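Local coordinates for protein design 2L4HC2_9 (Synthetic construct, PDB 5J73), which forms a homodimer of two helical hairpins, a computationally designed four-helix bundle whose pairing specificity is mediated by modular hydrogen-bond networks, at the interface of chains A and B. Numbering follows the deposited sequence. Chains: chain A/B, protein design 2L4HC2_9.

Contact 1: the interface of chains A and B. Residues chain A 14, 18, 69, 72-73; chain B 69-70, 73.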
# COMPACT_ATOMS: atom_id res chain seq x y z
N ILE A 14 16.29 -8.09 -1.19
CA ILE A 14 15.58 -6.83 -1.24
C ILE A 14 15.04 -6.59 -2.65
O ILE A 14 13.87 -6.28 -2.83
CB ILE A 14 16.48 -5.66 -0.78
CG1 ILE A 14 16.76 -5.78 0.72
CG2 ILE A 14 15.85 -4.31 -1.10
CD1 ILE A 14 17.94 -4.97 1.19
N GLN A 18 11.15 -6.39 -3.98
CA GLN A 18 10.72 -5.15 -4.62
C GLN A 18 10.05 -5.41 -5.97
O GLN A 18 9.13 -4.68 -6.36
CB GLN A 18 11.91 -4.21 -4.81
CG GLN A 18 12.41 -3.55 -3.52
CD GLN A 18 11.31 -2.90 -2.71
OE1 GLN A 18 10.80 -1.84 -3.07
NE2 GLN A 18 10.92 -3.54 -1.61
N SER A 69 9.16 -3.32 3.21
CA SER A 69 10.03 -2.32 2.60
C SER A 69 10.64 -1.45 3.70
O SER A 69 11.80 -1.03 3.59
CB SER A 69 9.25 -1.45 1.61
OG SER A 69 8.97 -2.18 0.42
N ALA A 72 13.50 -3.32 4.98
CA ALA A 72 14.62 -3.27 4.04
C ALA A 72 15.41 -1.98 4.15
O ALA A 72 16.64 -2.00 4.12
CB ALA A 72 14.11 -3.45 2.62
N ILE A 73 14.71 -0.85 4.26
CA ILE A 73 15.38 0.44 4.38
C ILE A 73 16.13 0.49 5.71
O ILE A 73 17.23 1.02 5.78
CB ILE A 73 14.39 1.62 4.25
CG1 ILE A 73 13.95 1.76 2.80
CG2 ILE A 73 15.02 2.93 4.71
CD1 ILE A 73 12.60 2.41 2.63
N SER B 69 9.11 4.77 -1.15
CA SER B 69 9.99 3.84 -0.46
C SER B 69 10.85 3.06 -1.45
O SER B 69 12.01 2.75 -1.19
CB SER B 69 9.20 2.87 0.41
OG SER B 69 8.70 3.50 1.57
N ASN B 70 10.30 2.82 -2.62
CA ASN B 70 10.98 2.09 -3.66
C ASN B 70 12.17 2.81 -4.15
O ASN B 70 13.19 2.27 -4.42
CB ASN B 70 10.03 1.86 -4.82
CG ASN B 70 10.03 0.47 -5.27
OD1 ASN B 70 10.77 0.08 -6.15
ND2 ASN B 70 9.21 -0.32 -4.62
N ILE B 73 15.07 2.74 -1.57
CA ILE B 73 15.83 1.49 -1.59
C ILE B 73 16.78 1.48 -2.77
O ILE B 73 17.94 1.06 -2.65
CB ILE B 73 14.90 0.26 -1.65
CG1 ILE B 73 14.20 0.06 -0.31
CG2 ILE B 73 15.67 -1.00 -2.03
CD1 ILE B 73 12.88 -0.67 -0.42

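Contact 2: the interface of chains A and B. Residues chain A 11, 14-15, 76; chain B 73, 76-77.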
# COMPACT_ATOMS: atom_id res chain seq x y z
N ILE A 11 21.09 -7.77 -0.71
CA ILE A 11 20.67 -6.88 -1.78
C ILE A 11 19.73 -7.61 -2.73
O ILE A 11 18.74 -7.05 -3.18
CB ILE A 11 21.87 -6.31 -2.53
CG1 ILE A 11 22.58 -5.29 -1.65
CG2 ILE A 11 21.45 -5.67 -3.86
CD1 ILE A 11 23.94 -4.95 -2.12
N ILE A 14 16.29 -8.09 -1.19
CA ILE A 14 15.58 -6.83 -1.24
C ILE A 14 15.04 -6.59 -2.65
O ILE A 14 13.87 -6.28 -2.83
CB ILE A 14 16.48 -5.66 -0.78
CG1 ILE A 14 16.76 -5.78 0.72
CG2 ILE A 14 15.85 -4.31 -1.10
CD1 ILE A 14 17.94 -4.97 1.19
N GLN A 15 15.89 -6.78 -3.66
CA GLN A 15 15.46 -6.60 -5.05
C GLN A 15 14.37 -7.59 -5.45
O GLN A 15 13.46 -7.23 -6.20
CB GLN A 15 16.65 -6.74 -6.00
CG GLN A 15 17.67 -5.63 -5.88
CD GLN A 15 18.82 -5.80 -6.86
OE1 GLN A 15 19.30 -6.91 -7.09
NE2 GLN A 15 19.28 -4.69 -7.43
N LEU A 76 19.38 -1.47 5.21
CA LEU A 76 20.31 -0.83 4.28
C LEU A 76 21.02 0.37 4.91
O LEU A 76 22.21 0.57 4.71
CB LEU A 76 19.56 -0.39 3.02
CG LEU A 76 19.15 -1.51 2.06
CD1 LEU A 76 18.05 -1.03 1.13
CD2 LEU A 76 20.35 -2.00 1.26
N ILE B 73 15.07 2.74 -1.57
CA ILE B 73 15.83 1.49 -1.59
C ILE B 73 16.78 1.48 -2.77
O ILE B 73 17.94 1.06 -2.65
CB ILE B 73 14.90 0.26 -1.65
CG1 ILE B 73 14.20 0.06 -0.31
CG2 ILE B 73 15.67 -1.00 -2.03
CD1 ILE B 73 12.88 -0.67 -0.42
N LEU B 76 19.69 3.75 -1.91
CA LEU B 76 20.58 3.17 -0.91
C LEU B 76 21.39 2.01 -1.49
O LEU B 76 22.58 1.88 -1.23
CB LEU B 76 19.79 2.72 0.32
CG LEU B 76 19.32 3.85 1.24
CD1 LEU B 76 18.19 3.40 2.14
CD2 LEU B 76 20.48 4.39 2.06
N ILE B 77 20.73 1.16 -2.29
CA ILE B 77 21.39 -0.01 -2.86
C ILE B 77 22.44 0.38 -3.90
O ILE B 77 23.45 -0.31 -4.05
CB ILE B 77 20.37 -0.98 -3.50
CG1 ILE B 77 19.63 -1.75 -2.41
CG2 ILE B 77 21.07 -1.98 -4.45
CD1 ILE B 77 18.50 -2.63 -2.92

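Contact 3: the interface of chains A and B. Residues chain A 48-49, 52; chain B 35, 39, 48, 51-52.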
# COMPACT_ATOMS: atom_id res chain seq x y z
N LEU A 48 -21.77 -5.08 -4.31
CA LEU A 48 -20.97 -3.94 -3.89
C LEU A 48 -20.12 -4.34 -2.69
O LEU A 48 -18.95 -3.97 -2.59
CB LEU A 48 -21.86 -2.75 -3.54
CG LEU A 48 -22.56 -2.02 -4.68
CD1 LEU A 48 -23.39 -0.87 -4.13
CD2 LEU A 48 -21.57 -1.51 -5.72
N LEU A 49 -20.72 -5.11 -1.79
CA LEU A 49 -20.02 -5.62 -0.61
C LEU A 49 -18.85 -6.51 -0.99
O LEU A 49 -17.81 -6.51 -0.33
CB LEU A 49 -20.98 -6.41 0.29
CG LEU A 49 -22.07 -5.63 1.04
CD1 LEU A 49 -23.10 -6.59 1.61
CD2 LEU A 49 -21.46 -4.80 2.15
N ILE A 52 -15.92 -4.39 -1.95
CA ILE A 52 -15.33 -3.81 -0.75
C ILE A 52 -14.40 -4.81 -0.06
O ILE A 52 -13.31 -4.45 0.39
CB ILE A 52 -16.43 -3.34 0.23
CG1 ILE A 52 -17.14 -2.11 -0.36
CG2 ILE A 52 -15.85 -3.03 1.61
CD1 ILE A 52 -18.26 -1.55 0.49
N VAL B 35 -14.32 1.29 8.03
CA VAL B 35 -15.03 0.91 6.81
C VAL B 35 -15.61 -0.50 6.91
O VAL B 35 -16.69 -0.77 6.40
CB VAL B 35 -14.11 1.03 5.57
CG1 VAL B 35 -14.66 0.25 4.38
CG2 VAL B 35 -13.92 2.49 5.20
N SER B 39 -19.37 -1.44 6.82
CA SER B 39 -19.67 -2.18 5.59
C SER B 39 -20.70 -3.30 5.68
O SER B 39 -21.59 -3.38 4.83
CB SER B 39 -18.37 -2.78 5.04
OG SER B 39 -18.63 -3.76 4.05
N LEU B 48 -22.62 2.37 0.37
CA LEU B 48 -21.63 1.38 -0.06
C LEU B 48 -20.76 2.01 -1.13
O LEU B 48 -19.55 1.76 -1.19
CB LEU B 48 -22.29 0.10 -0.58
CG LEU B 48 -22.99 -0.80 0.44
CD1 LEU B 48 -23.55 -2.03 -0.25
CD2 LEU B 48 -22.07 -1.19 1.59
N LEU B 51 -18.07 4.02 0.54
CA LEU B 51 -17.00 3.21 1.12
C LEU B 51 -15.99 2.79 0.07
O LEU B 51 -14.79 2.75 0.33
CB LEU B 51 -17.59 1.97 1.79
CG LEU B 51 -18.54 2.19 2.97
CD1 LEU B 51 -18.94 0.86 3.58
CD2 LEU B 51 -17.91 3.09 4.04
N ILE B 52 -16.48 2.47 -1.12
CA ILE B 52 -15.62 2.08 -2.23
C ILE B 52 -14.68 3.21 -2.65
O ILE B 52 -13.50 2.97 -2.89
CB ILE B 52 -16.47 1.61 -3.42
CG1 ILE B 52 -17.09 0.25 -3.09
CG2 ILE B 52 -15.63 1.53 -4.70
CD1 ILE B 52 -17.97 -0.34 -4.17

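Contact 1: the interface of chains A and B
In a mixed polar and apolar layer of the four-helix bundle, B:Ile73 rises from helix 45-78 of one hairpin between A:Gln18 on helix 8-39 and A:Ile73 on helix 45-78 of the other. A:Ile73 and B:Ile73 cross at about a right angle near the dimer axis, CG1 of one 3.5 Å from CG1 of the other. CG1 of B:Ile73 lies beside the backbone N (chi1 -73°), which leaves CG2 pointing to the methyl CG2 of A:Ile14 and sends CD1 against the amide of A:Gln18, 3.6 Å from the carbon CD. Beta branching suits this place, its two arms filling two directions. A:Gln18 bends at chi2 (-50°), and its amide N NE2 donates a hydrogen bond to the hydroxyl OG of A:Ser69 at 3.1 Å. Nearly straight and in the amide plane, that bond helps set the amide's rotation and links the two helices of chain A. The carbonyl OE1 is thereby turned to the partner, where ND2 of B:Asn70 stands 2.7 Å away. As modelled, the N-H of B:Asn70 points elsewhere and the pair is no hydrogen bond. Small A:Ala72 and slim B:Ser69 leave room for the isoleucines, with CD1 of A:Ile73 resting 4.1 Å from CB of B:Ser69. Apolar adhesion here joins polar groups placed at the interface, which probably help select the partner and register.

Contact 2: the interface of chains A and B
In an apolar layer of the four-helix bundle near the chain termini, B:Ile77 drives its side chain between the two helices of chain A, with A:Ile11 and A:Ile14 of helix 8-39 on one flank and A:Leu76 of helix 45-78 on the other. This tight part helps hold the two hairpins together, and B:Ile77 loses 91 Å² of surface here. B:Ile77 and A:Ile14 lie antiparallel, side by side, the end methyl CD1 of B:Ile77 3.6 Å from CG2 of A:Ile14. CG2 of B:Ile77, anti to the backbone N, turns instead to A:Ile11, whose CG2 lies 3.8 Å off. An isoleucine can thus touch two neighbours a helical turn apart. A:Leu76 crosses B:Ile77 obliquely, with CD2 at 3.7 Å from CG1. Its other prong, CD1, lies 4.0 Å from CG2 of B:Ile73; a gamma-branched side chain suits a place where two residues must be bridged.

Packing is slacker at the rim. A:Gln15 runs past it, its stem CG 4.3 Å from CD1 of B:Ile77 and its amide beside the methyl groups of A:Ile11 and B:Ile77, where it may face solvent. At the dimer axis the leucines are more widely spaced: CD1 of B:Leu76 lies 4.1 Å from CB of A:Leu76.

Contact 3: the interface of chains A and B
A:Ile52 and B:Ile52 meet at the apolar centre of this layer of the four-helix bundle, where the two copies of helix 45-78 pack against each other. Their side chains cross on a slant, CG1 of A:Ile52 3.6 Å from CG1 of B:Ile52. With CG1 beside the backbone N and the chain extended beyond it (chi2 179°), A:Ile52 reaches over to chain B and sets CD1 3.8 Å from CB of B:Leu51. CD2 of B:Leu48 closes on the same methyl, so the end of A:Ile52 is held between two leucines; the slim, extended arm of isoleucine suits this insertion.

One turn toward the hairpin loops, A:Leu48 and B:Leu48 exchange like contacts about the two-fold axis. CB of A:Leu48 stands 3.8 Å from CD1 of B:Leu48, and the reverse pair is equally close. Leucine serves here because its forked end can meet its own copy with one methyl and spare the other: CD2 of B:Leu48 lies 3.7 Å from CD2 of A:Leu49.

Farther out, at the C-terminal end of helix 8-39, B:Ser39 marks the polar rim. Its hydroxyl OG, anti to the backbone N (chi1 166°), faces two methyls, CD2 of A:Leu49 at 3.6 Å and CG2 of A:Ile52 at 3.8 Å; serine is small enough to let the chain A helix come near, and polar enough for a rim.

Contacts 1 and 2 are neighbouring layers, the centres of their C-alpha atoms about 6 Å apart, and A:Ile14 and B:Ile73 belong to both. Contact 3 lies near the hairpin loops, about 31 Å from contact 1 and about 37 Å from contact 2 between the same kind of centres. All three draw on helices 8-39 and 45-78, so the dimer seam runs along much of the bundle. Contacts 2 and 3 supply mainly apolar adhesion toward its two ends, while contact 1 brings in polar groups. Two-fold symmetry repeats each contact with the chains exchanged, as befits a designed homodimer.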